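Local structure of guanine deaminase (Escherichia coli, 6OHB) at residues V79-H84 and K369-D374; K128-N133 and M161-G166; C272-C277 and D286-T291; G308-K313 and V320-G325; K314-K319 and A359-T364. The protein catalyses the zinc-dependent hydrolytic deamination of guanine to xanthine and ammonia in purine degradation. All coordinates share one frame; numbering follows the deposited sequence.

Contact 1 (V79-H84 and K369-D374). With ZN (zinc ion), chain E.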
# COMPACT_ATOMS: atom_id res chain seq x y z
N VAL A 79 -3.81 15.72 9.25
CA VAL A 79 -3.47 16.94 8.53
C VAL A 79 -2.77 16.54 7.23
O VAL A 79 -1.65 16.01 7.26
CB VAL A 79 -2.57 17.86 9.37
CG1 VAL A 79 -2.23 19.12 8.59
CG2 VAL A 79 -3.26 18.20 10.70
N ASP A 80 -3.43 16.82 6.10
CA ASP A 80 -2.94 16.47 4.77
C ASP A 80 -2.38 17.73 4.12
O ASP A 80 -3.13 18.62 3.72
CB ASP A 80 -4.08 15.89 3.94
CG ASP A 80 -3.61 15.16 2.69
OD1 ASP A 80 -2.52 15.49 2.17
OD2 ASP A 80 -4.34 14.26 2.23
N THR A 81 -1.05 17.78 3.96
CA THR A 81 -0.41 19.04 3.59
C THR A 81 -0.23 19.25 2.08
O THR A 81 0.32 20.29 1.69
CB THR A 81 0.96 19.16 4.27
OG1 THR A 81 1.81 18.09 3.86
CG2 THR A 81 0.80 19.15 5.79
N HIS A 82 -0.69 18.34 1.23
CA HIS A 82 -0.69 18.59 -0.22
C HIS A 82 -1.65 17.61 -0.88
O HIS A 82 -1.39 16.40 -0.89
CB HIS A 82 0.72 18.47 -0.81
CG HIS A 82 0.77 18.69 -2.29
ND1 HIS A 82 0.60 19.93 -2.87
CD2 HIS A 82 0.96 17.82 -3.32
CE1 HIS A 82 0.70 19.82 -4.18
NE2 HIS A 82 0.92 18.55 -4.48
N ILE A 83 -2.73 18.12 -1.45
CA ILE A 83 -3.72 17.30 -2.13
C ILE A 83 -4.38 18.15 -3.20
O ILE A 83 -4.59 19.35 -3.01
CB ILE A 83 -4.73 16.70 -1.12
CG1 ILE A 83 -5.73 15.79 -1.83
CG2 ILE A 83 -5.41 17.79 -0.31
CD1 ILE A 83 -6.61 14.99 -0.88
N HIS A 84 -4.67 17.54 -4.35
CA HIS A 84 -5.28 18.21 -5.49
C HIS A 84 -6.78 17.86 -5.53
O HIS A 84 -7.14 16.70 -5.74
CB HIS A 84 -4.58 17.81 -6.80
CG HIS A 84 -3.14 18.22 -6.91
ND1 HIS A 84 -2.72 19.27 -7.71
CD2 HIS A 84 -2.01 17.69 -6.39
CE1 HIS A 84 -1.40 19.38 -7.64
NE2 HIS A 84 -0.95 18.44 -6.84
N LYS A 369 1.97 21.87 12.49
CA LYS A 369 3.12 22.75 12.64
C LYS A 369 3.69 23.17 11.29
O LYS A 369 4.05 24.33 11.09
CB LYS A 369 4.19 22.06 13.48
CG LYS A 369 5.52 22.78 13.50
CD LYS A 369 5.53 23.89 14.51
CE LYS A 369 6.96 24.32 14.81
NZ LYS A 369 7.86 23.13 14.92
N SER A 370 3.80 22.22 10.34
CA SER A 370 4.29 22.58 9.01
C SER A 370 3.36 23.57 8.33
O SER A 370 3.82 24.40 7.54
CB SER A 370 4.47 21.32 8.15
OG SER A 370 3.25 20.97 7.50
N LEU A 371 2.07 23.51 8.63
CA LEU A 371 1.11 24.47 8.10
C LEU A 371 0.98 25.72 8.97
O LEU A 371 0.18 26.60 8.63
CB LEU A 371 -0.26 23.81 7.92
CG LEU A 371 -0.26 22.64 6.92
CD1 LEU A 371 -1.68 22.17 6.64
CD2 LEU A 371 0.46 23.02 5.63
N GLY A 372 1.71 25.79 10.08
CA GLY A 372 1.59 26.92 10.99
C GLY A 372 0.26 27.00 11.72
O GLY A 372 -0.20 28.11 12.03
N LEU A 373 -0.36 25.86 12.00
CA LEU A 373 -1.65 25.82 12.68
C LEU A 373 -1.59 25.05 13.99
O LEU A 373 -2.64 24.73 14.56
CB LEU A 373 -2.73 25.21 11.78
CG LEU A 373 -3.07 25.90 10.46
CD1 LEU A 373 -3.99 25.00 9.63
CD2 LEU A 373 -3.73 27.25 10.72
N ASP A 374 -0.39 24.71 14.47
CA ASP A 374 -0.25 23.91 15.69
C ASP A 374 -0.76 24.63 16.93
O ASP A 374 -0.93 23.99 17.98
CB ASP A 374 1.21 23.51 15.89
CG ASP A 374 2.15 24.69 15.89
OD1 ASP A 374 2.21 25.40 14.86
OD2 ASP A 374 2.83 24.92 16.93
ZN ZN E . 0.79 17.84 -6.36
O HOH W 1 4.05 20.02 5.00

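Contact 2 (K128-N133 and M161-G166)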
# COMPACT_ATOMS: atom_id res chain seq x y z
N LYS A 128 -16.24 14.43 1.33
CA LYS A 128 -16.63 13.14 1.89
C LYS A 128 -15.44 12.21 2.03
O LYS A 128 -15.29 11.51 3.04
CB LYS A 128 -17.70 12.48 1.01
CG LYS A 128 -19.09 12.31 1.62
CD LYS A 128 -19.63 13.58 2.24
CE LYS A 128 -21.04 13.37 2.80
NZ LYS A 128 -22.03 13.11 1.72
N GLN A 129 -14.56 12.20 1.02
CA GLN A 129 -13.37 11.36 1.08
C GLN A 129 -12.44 11.81 2.20
O GLN A 129 -11.88 10.97 2.92
CB GLN A 129 -12.64 11.35 -0.26
CG GLN A 129 -13.46 10.78 -1.40
CD GLN A 129 -14.20 9.51 -1.03
OE1 GLN A 129 -13.59 8.48 -0.77
NE2 GLN A 129 -15.53 9.59 -0.98
N LEU A 130 -12.24 13.12 2.35
CA LEU A 130 -11.45 13.63 3.46
C LEU A 130 -12.00 13.13 4.80
O LEU A 130 -11.26 12.59 5.63
CB LEU A 130 -11.42 15.15 3.44
CG LEU A 130 -10.66 15.81 2.29
CD1 LEU A 130 -10.70 17.33 2.45
CD2 LEU A 130 -9.22 15.30 2.24
N LEU A 131 -13.31 13.31 5.02
CA LEU A 131 -13.89 12.95 6.31
C LEU A 131 -13.77 11.45 6.59
O LEU A 131 -13.34 11.04 7.67
CB LEU A 131 -15.35 13.40 6.37
CG LEU A 131 -15.54 14.92 6.34
CD1 LEU A 131 -17.02 15.27 6.45
CD2 LEU A 131 -14.73 15.58 7.45
N ARG A 132 -14.14 10.62 5.61
CA ARG A 132 -14.14 9.17 5.85
C ARG A 132 -12.75 8.60 6.07
O ARG A 132 -12.64 7.46 6.54
CB ARG A 132 -14.83 8.43 4.70
CG ARG A 132 -13.96 8.21 3.48
CD ARG A 132 -14.13 6.80 2.91
NE ARG A 132 -15.53 6.43 2.74
CZ ARG A 132 -15.95 5.21 2.40
NH1 ARG A 132 -15.07 4.24 2.20
NH2 ARG A 132 -17.25 4.96 2.27
N ASN A 133 -11.69 9.35 5.78
CA ASN A 133 -10.34 8.90 6.06
C ASN A 133 -9.71 9.61 7.26
O ASN A 133 -8.52 9.43 7.53
CB ASN A 133 -9.46 9.06 4.82
CG ASN A 133 -9.78 8.02 3.76
OD1 ASN A 133 -9.29 6.89 3.80
ND2 ASN A 133 -10.64 8.38 2.82
N MET A 161 -15.22 23.45 8.37
CA MET A 161 -13.93 22.79 8.31
C MET A 161 -12.81 23.83 8.24
O MET A 161 -12.98 24.91 7.67
CB MET A 161 -13.88 21.88 7.07
CG MET A 161 -12.62 21.06 6.89
SD MET A 161 -12.76 20.03 5.41
CE MET A 161 -12.55 18.39 6.10
N ARG A 162 -11.68 23.51 8.86
CA ARG A 162 -10.47 24.32 8.69
C ARG A 162 -9.69 23.77 7.50
O ARG A 162 -9.10 22.68 7.59
CB ARG A 162 -9.60 24.34 9.95
CG ARG A 162 -8.43 25.32 9.82
CD ARG A 162 -7.77 25.63 11.15
NE ARG A 162 -8.60 26.44 12.04
CZ ARG A 162 -8.66 27.77 12.01
NH1 ARG A 162 -7.94 28.46 11.14
NH2 ARG A 162 -9.45 28.42 12.87
N MET A 163 -9.66 24.52 6.41
CA MET A 163 -9.03 24.10 5.18
C MET A 163 -8.30 25.28 4.55
O MET A 163 -8.81 26.40 4.53
CB MET A 163 -10.07 23.55 4.19
CG MET A 163 -9.59 23.47 2.75
SD MET A 163 -10.88 22.92 1.62
CE MET A 163 -11.16 21.25 2.22
N ILE A 164 -7.11 25.02 4.03
CA ILE A 164 -6.36 25.99 3.25
C ILE A 164 -6.46 25.59 1.78
O ILE A 164 -6.15 24.44 1.43
CB ILE A 164 -4.89 26.07 3.70
CG1 ILE A 164 -4.79 26.02 5.22
CG2 ILE A 164 -4.23 27.33 3.14
CD1 ILE A 164 -3.37 26.01 5.73
N ALA A 165 -6.89 26.52 0.94
CA ALA A 165 -7.05 26.25 -0.48
C ALA A 165 -6.80 27.55 -1.25
O ALA A 165 -6.72 28.63 -0.67
CB ALA A 165 -8.44 25.68 -0.79
N GLY A 166 -6.67 27.41 -2.56
CA GLY A 166 -6.44 28.57 -3.40
C GLY A 166 -6.56 28.21 -4.86
O GLY A 166 -6.50 27.03 -5.24

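Contact 3 (C272-C277 and D286-T291)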
# COMPACT_ATOMS: atom_id res chain seq x y z
N CYS A 272 4.77 29.01 3.89
CA CYS A 272 5.05 28.68 2.50
C CYS A 272 5.42 27.20 2.43
O CYS A 272 6.40 26.78 3.05
CB CYS A 272 6.18 29.55 1.94
SG CYS A 272 5.96 31.34 2.21
N VAL A 273 4.62 26.43 1.70
CA VAL A 273 4.72 24.97 1.68
C VAL A 273 5.09 24.53 0.27
O VAL A 273 4.37 24.84 -0.70
CB VAL A 273 3.42 24.29 2.14
CG1 VAL A 273 3.58 22.77 2.12
CG2 VAL A 273 3.04 24.77 3.54
N PHE A 274 6.17 23.76 0.17
CA PHE A 274 6.71 23.28 -1.09
C PHE A 274 6.54 21.77 -1.13
O PHE A 274 7.10 21.05 -0.29
CB PHE A 274 8.17 23.70 -1.24
CG PHE A 274 8.38 25.19 -1.22
CD1 PHE A 274 8.17 25.95 -2.35
CD2 PHE A 274 8.75 25.83 -0.04
CE1 PHE A 274 8.34 27.32 -2.33
CE2 PHE A 274 8.92 27.20 -0.01
CZ PHE A 274 8.72 27.95 -1.16
N ALA A 275 5.78 21.30 -2.10
CA ALA A 275 5.49 19.88 -2.25
C ALA A 275 6.66 19.15 -2.90
O ALA A 275 7.31 19.69 -3.81
CB ALA A 275 4.22 19.68 -3.09
N HIS A 276 6.92 17.95 -2.39
CA HIS A 276 7.83 16.93 -2.92
C HIS A 276 9.26 17.14 -2.43
O HIS A 276 9.69 16.43 -1.51
CB HIS A 276 7.76 16.88 -4.45
CG HIS A 276 6.39 16.58 -4.96
ND1 HIS A 276 5.75 15.38 -4.72
CD2 HIS A 276 5.53 17.32 -5.70
CE1 HIS A 276 4.56 15.40 -5.29
NE2 HIS A 276 4.40 16.57 -5.89
N CYS A 277 10.00 18.09 -3.01
CA CYS A 277 11.35 18.41 -2.54
C CYS A 277 12.24 17.17 -2.52
O CYS A 277 12.96 16.92 -1.55
CB CYS A 277 11.32 19.07 -1.16
SG CYS A 277 10.48 20.66 -1.14
N ASP A 286 19.48 24.60 3.04
CA ASP A 286 19.81 25.70 3.95
C ASP A 286 18.89 26.90 3.74
O ASP A 286 18.55 27.59 4.71
CB ASP A 286 21.27 26.12 3.78
CG ASP A 286 22.25 24.99 4.07
OD1 ASP A 286 21.87 24.04 4.78
OD2 ASP A 286 23.40 25.07 3.59
N ARG A 287 18.49 27.17 2.50
CA ARG A 287 17.56 28.27 2.24
C ARG A 287 16.19 28.00 2.84
O ARG A 287 15.59 28.90 3.45
CB ARG A 287 17.46 28.51 0.73
CG ARG A 287 16.54 29.65 0.31
CD ARG A 287 17.13 31.04 0.62
NE ARG A 287 18.26 31.44 -0.22
CZ ARG A 287 18.27 31.50 -1.56
NH1 ARG A 287 17.20 31.17 -2.27
NH2 ARG A 287 19.37 31.89 -2.19
N LEU A 288 15.67 26.78 2.68
CA LEU A 288 14.41 26.43 3.32
C LEU A 288 14.51 26.56 4.83
O LEU A 288 13.58 27.03 5.49
CB LEU A 288 14.00 25.01 2.94
CG LEU A 288 13.49 24.79 1.51
CD1 LEU A 288 13.12 23.33 1.31
CD2 LEU A 288 12.30 25.70 1.22
N SER A 289 15.65 26.17 5.40
CA SER A 289 15.77 26.15 6.85
C SER A 289 15.95 27.55 7.42
O SER A 289 15.46 27.83 8.52
CB SER A 289 16.94 25.26 7.26
OG SER A 289 17.45 25.63 8.53
N GLU A 290 16.62 28.45 6.70
CA GLU A 290 16.81 29.81 7.19
C GLU A 290 15.53 30.63 7.07
O GLU A 290 15.24 31.46 7.94
CB GLU A 290 17.95 30.49 6.43
N THR A 291 14.77 30.42 5.99
CA THR A 291 13.50 31.11 5.79
C THR A 291 12.32 30.45 6.51
O THR A 291 11.20 30.96 6.42
CB THR A 291 13.19 31.20 4.29
OG1 THR A 291 13.10 29.89 3.73
CG2 THR A 291 14.27 31.99 3.57

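Contact 4 (G308-K313 and V320-G325)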
# COMPACT_ATOMS: atom_id res chain seq x y z
N GLY A 308 11.73 9.58 -6.83
CA GLY A 308 12.88 9.40 -5.97
C GLY A 308 12.44 9.31 -4.53
O GLY A 308 11.25 9.19 -4.23
N LEU A 309 13.40 9.43 -3.62
CA LEU A 309 13.15 9.21 -2.20
C LEU A 309 13.47 10.48 -1.42
O LEU A 309 14.62 10.95 -1.44
CB LEU A 309 13.98 8.03 -1.69
CG LEU A 309 14.11 6.84 -2.64
CD1 LEU A 309 15.01 5.77 -2.04
CD2 LEU A 309 12.74 6.26 -2.96
N PHE A 310 12.47 11.03 -0.73
CA PHE A 310 12.65 12.25 0.03
C PHE A 310 13.53 11.97 1.24
O PHE A 310 13.33 10.99 1.96
CB PHE A 310 11.30 12.81 0.47
CG PHE A 310 11.38 13.97 1.45
CD1 PHE A 310 11.68 15.25 1.01
CD2 PHE A 310 11.15 13.77 2.80
CE1 PHE A 310 11.76 16.30 1.89
CE2 PHE A 310 11.23 14.82 3.70
CZ PHE A 310 11.53 16.09 3.24
N ASN A 311 14.51 12.86 1.47
CA ASN A 311 15.51 12.67 2.52
C ASN A 311 15.00 13.33 3.80
O ASN A 311 15.35 14.45 4.15
CB ASN A 311 16.85 13.25 2.08
CG ASN A 311 18.00 12.79 2.94
OD1 ASN A 311 17.82 12.05 3.91
ND2 ASN A 311 19.21 13.25 2.60
N LEU A 312 14.14 12.59 4.51
CA LEU A 312 13.58 13.11 5.76
C LEU A 312 14.66 13.31 6.81
O LEU A 312 14.54 14.21 7.65
CB LEU A 312 12.50 12.16 6.28
CG LEU A 312 11.80 12.56 7.58
CD1 LEU A 312 10.99 13.83 7.38
CD2 LEU A 312 10.93 11.44 8.11
N LYS A 313 15.71 12.49 6.77
CA LYS A 313 16.79 12.62 7.75
C LYS A 313 17.51 13.95 7.60
O LYS A 313 17.77 14.64 8.60
CB LYS A 313 17.76 11.45 7.58
CG LYS A 313 19.04 11.57 8.39
CD LYS A 313 19.94 10.38 8.10
CE LYS A 313 21.32 10.54 8.72
NZ LYS A 313 22.24 9.46 8.25
N VAL A 320 14.12 21.67 9.08
CA VAL A 320 13.04 22.17 8.22
C VAL A 320 11.76 21.40 8.54
O VAL A 320 11.78 20.18 8.72
CB VAL A 320 13.41 22.07 6.72
CG1 VAL A 320 13.88 20.69 6.39
CG2 VAL A 320 12.23 22.47 5.84
N LYS A 321 10.66 22.13 8.67
CA LYS A 321 9.35 21.55 9.00
C LYS A 321 8.81 20.69 7.85
O LYS A 321 8.78 21.11 6.69
CB LYS A 321 8.36 22.66 9.33
CG LYS A 321 8.74 23.47 10.57
CD LYS A 321 7.78 24.62 10.79
CE LYS A 321 8.08 25.77 9.84
NZ LYS A 321 6.92 26.69 9.70
N VAL A 322 8.36 19.47 8.18
CA VAL A 322 7.86 18.53 7.19
C VAL A 322 6.47 18.05 7.62
O VAL A 322 6.27 17.68 8.78
CB VAL A 322 8.80 17.32 7.01
CG1 VAL A 322 8.15 16.25 6.15
CG2 VAL A 322 10.11 17.77 6.39
N GLY A 323 5.53 18.05 6.66
CA GLY A 323 4.25 17.42 6.84
C GLY A 323 4.01 16.40 5.73
O GLY A 323 4.77 16.31 4.76
N MET A 324 2.96 15.60 5.90
CA MET A 324 2.62 14.53 4.96
C MET A 324 1.51 14.97 4.01
O MET A 324 0.52 15.57 4.43
CB MET A 324 2.18 13.27 5.70
CG MET A 324 3.18 12.72 6.71
SD MET A 324 4.77 12.26 6.00
CE MET A 324 4.25 11.10 4.74
N GLY A 325 1.68 14.67 2.72
CA GLY A 325 0.66 14.92 1.73
C GLY A 325 0.39 13.67 0.91
O GLY A 325 1.25 12.81 0.76

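Contact 5 (K314-K319 and A359-T364)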
# COMPACT_ATOMS: atom_id res chain seq x y z
N LYS A 314 17.80 14.36 6.36
CA LYS A 314 18.41 15.66 6.15
C LYS A 314 17.44 16.78 6.51
O LYS A 314 17.87 17.86 6.93
CB LYS A 314 18.89 15.81 4.70
N ALA A 315 16.14 16.53 6.37
CA ALA A 315 15.16 17.52 6.79
C ALA A 315 15.20 17.74 8.30
O ALA A 315 15.14 18.88 8.76
CB ALA A 315 13.76 17.09 6.34
N TRP A 316 15.31 16.66 9.07
CA TRP A 316 15.46 16.81 10.52
C TRP A 316 16.78 17.48 10.87
O TRP A 316 16.82 18.35 11.75
CB TRP A 316 15.35 15.45 11.21
CG TRP A 316 13.95 14.92 11.35
CD1 TRP A 316 13.43 13.81 10.75
CD2 TRP A 316 12.89 15.46 12.16
NE1 TRP A 316 12.13 13.63 11.13
CE2 TRP A 316 11.77 14.63 12.00
CE3 TRP A 316 12.79 16.57 13.02
CZ2 TRP A 316 10.56 14.86 12.65
CZ3 TRP A 316 11.59 16.80 13.66
CH2 TRP A 316 10.49 15.95 13.47
N GLN A 317 17.87 17.09 10.20
CA GLN A 317 19.18 17.69 10.49
C GLN A 317 19.19 19.17 10.17
O GLN A 317 19.70 19.98 10.95
CB GLN A 317 20.28 16.96 9.72
N LYS A 318 18.62 19.55 9.02
CA LYS A 318 18.52 20.96 8.63
C LYS A 318 17.40 21.70 9.36
O LYS A 318 17.20 22.89 9.09
CB LYS A 318 18.33 21.08 7.12
CG LYS A 318 19.41 20.39 6.27
CD LYS A 318 20.76 21.06 6.39
N LYS A 319 16.65 21.02 10.24
CA LYS A 319 15.59 21.64 11.03
C LYS A 319 14.54 22.33 10.17
O LYS A 319 14.09 23.43 10.47
CB LYS A 319 16.16 22.62 12.06
CG LYS A 319 17.26 22.05 12.96
CD LYS A 319 17.16 22.61 14.38
CE LYS A 319 18.05 21.84 15.35
NZ LYS A 319 17.52 20.47 15.64
N ALA A 359 5.81 8.82 12.91
CA ALA A 359 4.74 8.79 11.93
C ALA A 359 3.46 9.42 12.48
O ALA A 359 2.83 10.26 11.82
CB ALA A 359 4.48 7.35 11.49
N PHE A 360 3.08 9.04 13.70
CA PHE A 360 1.90 9.63 14.32
C PHE A 360 2.08 11.14 14.48
O PHE A 360 1.14 11.91 14.24
CB PHE A 360 1.63 8.95 15.66
CG PHE A 360 0.46 9.53 16.42
CD1 PHE A 360 -0.83 9.15 16.10
CD2 PHE A 360 0.66 10.42 17.46
CE1 PHE A 360 -1.91 9.67 16.79
CE2 PHE A 360 -0.42 10.94 18.16
CZ PHE A 360 -1.71 10.57 17.82
N TYR A 361 3.28 11.58 14.86
CA TYR A 361 3.54 13.00 15.03
C TYR A 361 3.38 13.75 13.71
O TYR A 361 2.69 14.77 13.65
CB TYR A 361 4.95 13.19 15.59
CG TYR A 361 5.37 14.63 15.74
CD1 TYR A 361 4.91 15.40 16.81
CD2 TYR A 361 6.24 15.21 14.84
CE1 TYR A 361 5.30 16.72 16.96
CE2 TYR A 361 6.64 16.52 14.97
CZ TYR A 361 6.17 17.28 16.04
OH TYR A 361 6.56 18.59 16.17
N LEU A 362 3.99 13.24 12.64
CA LEU A 362 3.88 13.91 11.35
C LEU A 362 2.45 13.92 10.85
O LEU A 362 2.05 14.84 10.13
CB LEU A 362 4.80 13.23 10.33
CG LEU A 362 6.30 13.41 10.56
CD1 LEU A 362 7.10 12.56 9.59
CD2 LEU A 362 6.69 14.87 10.43
N ALA A 363 1.65 12.91 11.23
CA ALA A 363 0.26 12.87 10.78
C ALA A 363 -0.61 13.89 11.50
O ALA A 363 -1.63 14.32 10.95
CB ALA A 363 -0.31 11.46 10.97
N THR A 364 -0.24 14.30 12.72
CA THR A 364 -1.11 15.19 13.48
C THR A 364 -0.44 16.52 13.78
O THR A 364 -0.51 17.45 12.97
CB THR A 364 -1.56 14.53 14.79
OG1 THR A 364 -0.40 14.18 15.57
CG2 THR A 364 -2.36 13.27 14.50

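Contact 1 (V79-H84 and K369-D374)
The branched end of L371 lies against two residues of strand 73-84, V79 and T81, and this is where packing is tight. Its CD1 comes to 3.7 Å from CG1 of V79, the two side chains running alongside each other and pointing opposite ways, and its CG rests 3.8 Å from CG2 of T81. With V79 CG1 anti to the backbone N (chi1 180°), that methyl is the one presented to the leucine. CG2 of T81 is also met by OG of S370, at 3.5 Å, so the methyl sits beside both residues at the helix end. G372, at positive phi, ends that helix in a Schellman motif. With an alanine in place of L371, the methyls of V79 and T81 would probably lose the leucine's contacts, opening a gap between strand and helix end.

The other side of T81 is looser and polar. Its chi1 of 61° places OG1 between the backbone N and the carbonyl carbon, while CG2, anti to the carbonyl carbon, meets the leucine. OG1 of T81 has a weak bond of 3.2 Å to a water oxygen; the same water donates to OG of S370 at 2.8 Å. S370 OG is further hydrogen-bonded to G367 O, and T81 OG1 weakly to M324 O.

Past T81 the strand carries the HxH pair of the amidohydrolase superfamily: zinc is bound by NE2 of H82 and NE2 of H84, together with H237 and D327. L371, which also touches L139, packs on V79 and T81, before these ligands in the strand, and the chemistry divides accordingly: hydrocarbon packing first, metal ligands after.

Contact 2 (K128-N133 and M161-G166)
The outer helical layer of the amidohydrolase barrel meets its strands where L130 and L131, in the last turn of helix 116-132, face M161 and M163 of the segment 161-166, which leads into the barrel through strand 164-169. All four side chains are buried, and the touching is done by methyl groups. CE of M161 comes to 3.8 Å from CD2 of L131 and, more distantly, to 4.2 Å from CD1 of L130, so one thioether end serves both leucines. M161 reaches them as an extended arm, its CG anti to the backbone N (chi1 -177°), until a bend at the last torsion swings CE aside; it and L131 lie side by side, heading contrary ways. M163 is used differently: it lies roughly perpendicular to L130, and its CE is 4.0 Å from CD1 of that leucine.

Behind the leucines the helix end is tied off by N133. Its ND2 bonds back to O of Q129 at 2.9 Å with a nearly straight N-H...O angle of 174°, the oxygen lying almost in the plane of the asparagine amide. OD1 of N133 is taken up by ND2 of N335, and both ends of the amide are thereby held, which should fix its rotation.

Around this apolar patch, M163 continues onto L152 and A156 of helix 146-158 and onto V140 of strand 135-141, while L131 leans on V435 and Y436 of strand 433-437. On the helix, Q129 and R132 pack against P397 of the second subunit, which places this last turn between barrel strands, the strand 433-437 and the dimer partner.

Contact 3 (C272-C277 and D286-T291)
F274 on strand 272-274 and L288 on helix 282-290 bring their CA atoms within 9.4 Å of each other, the closest CA pair across the segments. The chain of the first segment turns a corner at A275 and then passes through two residues of positive phi, H276 and C277, which lets C277 face the helix again. From the helix L288 spreads its fork over both sites. CD2 of L288 lies 3.8 Å from CD2 of F274, and the ring is approached obliquely; CD1 of L288 points to SG of C277, a looser contact at 4.5 Å. With CG of L288 anti to the carbonyl carbon (chi1 -73°), the leucine, whose CB sets out to one side, is bent back to the strand.

At the helix end one carbonyl is gripped twice. O of R287 accepts from N of T291 at 3.1 Å and from OG1 of the same threonine at 2.7 Å, the two donors reaching it from opposite faces of the carbonyl plane. T291 OG1 is also hydrogen-bonded to OG of S293. The side chain of R287 itself makes a salt bridge to D260.

L288 also touches I295, and F274 touches T236 and L238, the latter a substrate-binding residue by similarity. Just past the corner, H276 meets the ring of the zinc ligand H237. Strand 272-274, helix 282-290 and strand 294-297 form one beta-alpha-beta unit of the TIM barrel, with F274 and L288 joining its first strand to its helix.

Contact 4 (G308-K313 and V320-G325)
V322 turns its two methyls toward F310 and L312. CG2 faces F310 end on: it lies 3.8 Å from CZ of the phenylalanine, at the edge of the ring and near its plane, the two side chains coming from opposite directions. CG1 of V322, anti to the backbone N at a chi1 of 171°, is nearest L312, 3.9 Å from CD1 of that leucine, whose side chain runs at a slant to the valine, though CG1 also comes within 4.2 Å of CE2 of F310. The same CD1 of L312 lies in the plane of the F310 ring, at its edge, so leucine and valine both border the phenyl rim.

V322 belongs to strand 321-324, the last of the eight barrel strands, and L312 opens helix 312-317, which leads into it from strand 294-297. N311 stands at the N-cap and weakly bonds K314 N through OD1; it is also the centre of an inverse gamma turn. Were an alanine to stand in place of V322, CZ of F310 and CD1 of L312 would be likely to face a gap, leaving the ring edge less firmly set.

The ring of F310 also meets that of F297 at about 35°, and the backbone O of F310 accepts from NE2 of Q350.

Contact 5 (K314-K319 and A359-T364)
N of K318 bonds to O of K314 at 2.8 Å, closing the last turn of helix 312-317, the turn from which W316 extends to Y361 and L362. Just beyond, K319 at positive phi completes a Schellman motif, its N bonding weakly to O of W316.

The two helices keep their distance: the nearest CA atoms, those of W316 and L362, are 12.0 Å apart, and the indole bridges the space. Its six-membered ring does the touching. CH2 of W316 lies 4.2 Å from CE2 of Y361, which stands at the edge of the indole and near its plane; seen from the tyrosine ring, the approach is oblique. CZ2 of W316 lies 4.5 Å from CD2 of L362, a looser contact. The chi1 of -77° keeps the indole CG beside its backbone N, swinging the rings over to the other helix.

The polar ends of both aromatics are held outside the contact. NE1 of W316 bonds to OE2 of E358, one turn before L362, which should limit rotation of the indole, while a bond from OH of Y361 to N of I22 holds the end of the tyrosine in place. W316 also packs on P25 and Y352.

Helix 312-317, of the TIM barrel's outer layer, here packs on helix 356-363, which follows the eighth strand and lies against strands 73-84 and 14-18; the packing is plainly apolar, aromatic and aliphatic, away from the zinc and substrate sites.

How the contacts relate
The centre of contact 1 lies about 4 Å from the centre of the chain and, along the sequence, contact 1 encloses the other four. Contact 2 comes first within it, then contact 3, then contacts 4 and 5, whose segments alternate; these two share helix 312-317 and have centres 7 Å apart. Contacts 2 and 3 do not touch, their centres being 24 Å apart, yet each touches contact 1, as do contacts 4 and 5. Strands 73-84, 164-169, 272-274 and 321-324 are all staves of one TIM barrel, so the contacts sample it from zinc-bearing core to helical shell, and T81 N to M324 O joins first strand to last.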